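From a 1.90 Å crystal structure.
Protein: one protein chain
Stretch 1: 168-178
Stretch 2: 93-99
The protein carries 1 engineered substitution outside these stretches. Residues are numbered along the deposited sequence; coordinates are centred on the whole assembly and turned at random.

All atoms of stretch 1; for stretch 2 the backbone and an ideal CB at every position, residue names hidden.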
# COMPACT_ATOMS: atom_id res chain seq x y z
N VAL A 168 1.17 3.93 -9.15
CA VAL A 168 0.86 3.22 -7.92
C VAL A 168 0.11 4.13 -6.93
O VAL A 168 -0.83 3.71 -6.26
CB VAL A 168 2.15 2.67 -7.27
CG1 VAL A 168 1.88 2.21 -5.81
CG2 VAL A 168 2.66 1.51 -8.13
N TYR A 169 0.51 5.39 -6.87
CA TYR A 169 -0.16 6.30 -5.95
C TYR A 169 -1.59 6.54 -6.39
O TYR A 169 -2.48 6.70 -5.56
CB TYR A 169 0.59 7.63 -5.86
CG TYR A 169 0.12 8.47 -4.70
CD1 TYR A 169 0.27 8.03 -3.39
CD2 TYR A 169 -0.45 9.73 -4.92
CE1 TYR A 169 -0.12 8.84 -2.31
CE2 TYR A 169 -0.85 10.54 -3.85
CZ TYR A 169 -0.67 10.09 -2.55
OH TYR A 169 -1.03 10.91 -1.50
N GLN A 170 -1.83 6.57 -7.70
CA GLN A 170 -3.20 6.76 -8.16
C GLN A 170 -4.03 5.53 -7.75
O GLN A 170 -5.15 5.65 -7.26
CB GLN A 170 -3.26 6.93 -9.68
CG GLN A 170 -4.68 7.20 -10.15
CD GLN A 170 -4.75 7.47 -11.65
OE1 GLN A 170 -3.74 7.86 -12.27
NE2 GLN A 170 -5.93 7.26 -12.23
N LEU A 171 -3.46 4.34 -7.94
CA LEU A 171 -4.16 3.11 -7.54
C LEU A 171 -4.48 3.16 -6.05
O LEU A 171 -5.60 2.87 -5.64
CB LEU A 171 -3.28 1.88 -7.84
CG LEU A 171 -3.68 0.56 -7.18
CD1 LEU A 171 -5.09 0.14 -7.65
CD2 LEU A 171 -2.65 -0.52 -7.55
N LEU A 172 -3.48 3.53 -5.25
CA LEU A 172 -3.65 3.60 -3.80
C LEU A 172 -4.82 4.50 -3.43
O LEU A 172 -5.68 4.14 -2.61
CB LEU A 172 -2.37 4.11 -3.15
CG LEU A 172 -2.38 4.12 -1.60
CD1 LEU A 172 -2.28 2.68 -1.06
CD2 LEU A 172 -1.18 4.98 -1.11
N GLN A 173 -4.87 5.69 -4.03
CA GLN A 173 -5.95 6.61 -3.75
C GLN A 173 -7.30 6.07 -4.21
O GLN A 173 -8.31 6.26 -3.53
CB GLN A 173 -5.62 7.99 -4.34
CG GLN A 173 -4.46 8.66 -3.56
CD GLN A 173 -4.39 10.17 -3.71
OE1 GLN A 173 -4.42 10.70 -4.84
NE2 GLN A 173 -4.26 10.89 -2.57
N GLU A 174 -7.33 5.39 -5.35
CA GLU A 174 -8.59 4.80 -5.83
C GLU A 174 -9.07 3.70 -4.88
O GLU A 174 -10.27 3.56 -4.65
CB GLU A 174 -8.45 4.25 -7.25
CG GLU A 174 -8.14 5.33 -8.30
CD GLU A 174 -8.33 4.85 -9.74
OE1 GLU A 174 -7.93 5.60 -10.67
OE2 GLU A 174 -8.90 3.75 -9.95
N MET A 175 -8.14 2.91 -4.33
CA MET A 175 -8.51 1.87 -3.38
C MET A 175 -9.14 2.49 -2.14
O MET A 175 -10.11 1.96 -1.57
CB MET A 175 -7.28 1.06 -2.97
CG MET A 175 -6.70 0.21 -4.11
SD MET A 175 -5.44 -0.91 -3.47
CE MET A 175 -6.46 -2.11 -2.55
N VAL A 176 -8.60 3.63 -1.73
CA VAL A 176 -9.13 4.32 -0.55
C VAL A 176 -10.51 4.90 -0.83
O VAL A 176 -11.43 4.75 -0.02
CB VAL A 176 -8.18 5.44 -0.11
CG1 VAL A 176 -8.85 6.37 0.93
CG2 VAL A 176 -6.91 4.81 0.46
N ARG A 177 -10.65 5.55 -1.98
CA ARG A 177 -11.94 6.14 -2.33
C ARG A 177 -13.02 5.10 -2.56
O ARG A 177 -14.19 5.36 -2.27
CB ARG A 177 -11.80 7.04 -3.56
CG ARG A 177 -11.15 8.36 -3.18
CD ARG A 177 -11.37 9.39 -4.23
NE ARG A 177 -11.21 10.74 -3.71
CZ ARG A 177 -10.14 11.17 -3.09
NH1 ARG A 177 -9.14 10.32 -2.91
NH2 ARG A 177 -10.03 12.45 -2.71
N LYS A 178 -12.63 3.93 -3.06
CA LYS A 178 -13.57 2.83 -3.33
C LYS A 178 -13.80 1.87 -2.17
O LYS A 178 -14.66 0.97 -2.24
CB LYS A 178 -13.07 2.01 -4.52
CG LYS A 178 -13.22 2.70 -5.87
CD LYS A 178 -14.64 2.56 -6.37
CE LYS A 178 -14.74 3.01 -7.82
NZ LYS A 178 -16.04 2.56 -8.41
N UNK A 93 7.54 10.56 -0.12
CA UNK A 93 7.73 11.16 -1.44
C UNK A 93 6.48 11.93 -1.87
O UNK A 93 6.56 12.89 -2.63
CB UNK A 93 8.07 10.08 -2.47
N UNK A 94 5.33 11.46 -1.38
CA UNK A 94 4.04 12.09 -1.66
C UNK A 94 3.15 11.83 -0.44
O UNK A 94 3.31 10.82 0.24
CB UNK A 94 3.41 11.55 -2.95
N UNK A 95 2.23 12.76 -0.15
CA UNK A 95 1.33 12.55 0.98
C UNK A 95 0.09 13.43 0.87
O UNK A 95 0.15 14.54 0.36
CB UNK A 95 2.06 12.83 2.30
N UNK A 96 -1.03 12.91 1.34
CA UNK A 96 -2.28 13.65 1.29
C UNK A 96 -3.30 13.21 2.35
O UNK A 96 -3.40 12.03 2.67
CB UNK A 96 -2.90 13.50 -0.10
N UNK A 97 -4.04 14.17 2.87
CA UNK A 97 -5.13 13.86 3.76
C UNK A 97 -6.26 13.74 2.74
O UNK A 97 -6.65 14.74 2.11
CB UNK A 97 -5.37 14.90 4.86
N UNK A 98 -6.77 12.53 2.56
CA UNK A 98 -7.85 12.30 1.60
C UNK A 98 -9.20 12.68 2.24
O UNK A 98 -10.10 13.21 1.58
CB UNK A 98 -7.86 10.84 1.14
N UNK A 99 -9.34 12.40 3.54
CA UNK A 99 -10.56 12.76 4.25
C UNK A 99 -10.18 13.06 5.69
O UNK A 99 -9.63 12.21 6.38
CB UNK A 99 -11.61 11.65 4.17

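Stretch 1 is helical, and it runs roughly parallel to the short strand 95-97, with the axes 11.4 Å apart at closest approach. Tyr169, Gln173, Val176 and Arg177 are the helix residues that reach stretch 2.

Position 93 has nothing of stretch 1 within 5.5 Å of its ideal CB. Stretch 1 sets no demand here. The deposited residue is Leu93, which makes no contact with the helix.

Position 94 points toward the helix. Its ideal CB lies 4.4 Å from Tyr169 CZ, so a side chain leaving it can cover the ring. The backbone is extended, with phi/psi of -150/149. A chain with flexible methylenes, long or aliphatic, would suit; a polar end would also be tolerated. The residue is Gln94. Its CG sits over one face of the Tyr169 ring, 3.9 Å from the centroid, in a CH-pi contact. Its NE2 comes within 3.3 Å of Tyr169 CE2.

Position 95 points away. The ideal CB is 5.3 Å from Tyr169 OH. Polar or charged residues are as acceptable as others. It is Glu95, whose carboxylate takes no part in this contact.

Position 96 turns back toward the helix, as strand alternation predicts. Its ideal CB is 3.5 Å from Tyr169 OH and 3.8 Å from Gln173 NE2. Both atoms can donate, and there is little room. A short acceptor fits best: Asp or Asn, perhaps Ser or Thr. The residue is Asp96, with chi1 in m. Its OD1 accepts a very short hydrogen bond from Tyr169 OH, at 2.5 Å, and lies near the plane of the ring, at its edge. Gln173 NE2 stays 3.7 Å from Asp96 OD1 and is bonded elsewhere in the structure.

Position 97 points away, with no atom of stretch 1 near its ideal CB. A beta-branched residue would suit the strand, but stretch 1 does not choose. It is Thr97.

Position 98 points toward the helix again, where the chain turns a corner. Its ideal CB is 4.3 Å from Arg177 NH1 and 4.6 Å from Val176 CG1. This mixed surface would take a compact aliphatic such as Val, Ile or Leu; Thr is possible. The residue is Val98, with chi1 in t. Its CG1 packs 4.2 Å from Val176 CG1 and 3.3 Å from Arg177 NH1, while its CG2 is 3.7 Å from Gln173 NE2.

Position 99 points sideways into space that stretch 1 leaves empty. Polar residues are plausible. It is Gln99, without contact.

Stretch 2 (93-99) LQEDTVQ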
# COMPACT_ATOMS: atom_id res chain seq x y z
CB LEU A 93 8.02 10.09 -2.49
CG LEU A 93 9.22 9.17 -2.22
CD1 LEU A 93 9.47 8.30 -3.43
CD2 LEU A 93 10.44 10.00 -1.89
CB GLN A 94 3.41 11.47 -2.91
CG GLN A 94 2.21 12.24 -3.41
CD GLN A 94 2.24 12.44 -4.90
OE1 GLN A 94 3.29 12.35 -5.52
NE2 GLN A 94 1.09 12.72 -5.49
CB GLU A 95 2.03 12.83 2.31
CG GLU A 95 2.54 14.26 2.49
CD GLU A 95 3.19 14.47 3.85
OE1 GLU A 95 2.48 14.82 4.82
OE2 GLU A 95 4.43 14.29 3.95
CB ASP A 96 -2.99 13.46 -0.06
CG ASP A 96 -2.22 14.04 -1.23
OD1 ASP A 96 -1.55 13.27 -1.97
OD2 ASP A 96 -2.29 15.28 -1.43
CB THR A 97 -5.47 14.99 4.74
OG1 THR A 97 -4.48 15.02 5.77
CG2 THR A 97 -6.81 14.74 5.39
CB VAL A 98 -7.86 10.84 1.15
CG1 VAL A 98 -9.15 10.53 0.40
CG2 VAL A 98 -6.63 10.58 0.24
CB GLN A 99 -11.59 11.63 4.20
CG GLN A 99 -12.99 12.06 4.68
CD GLN A 99 -14.05 11.01 4.44
OE1 GLN A 99 -14.15 10.02 5.17
NE2 GLN A 99 -14.85 11.19 3.38
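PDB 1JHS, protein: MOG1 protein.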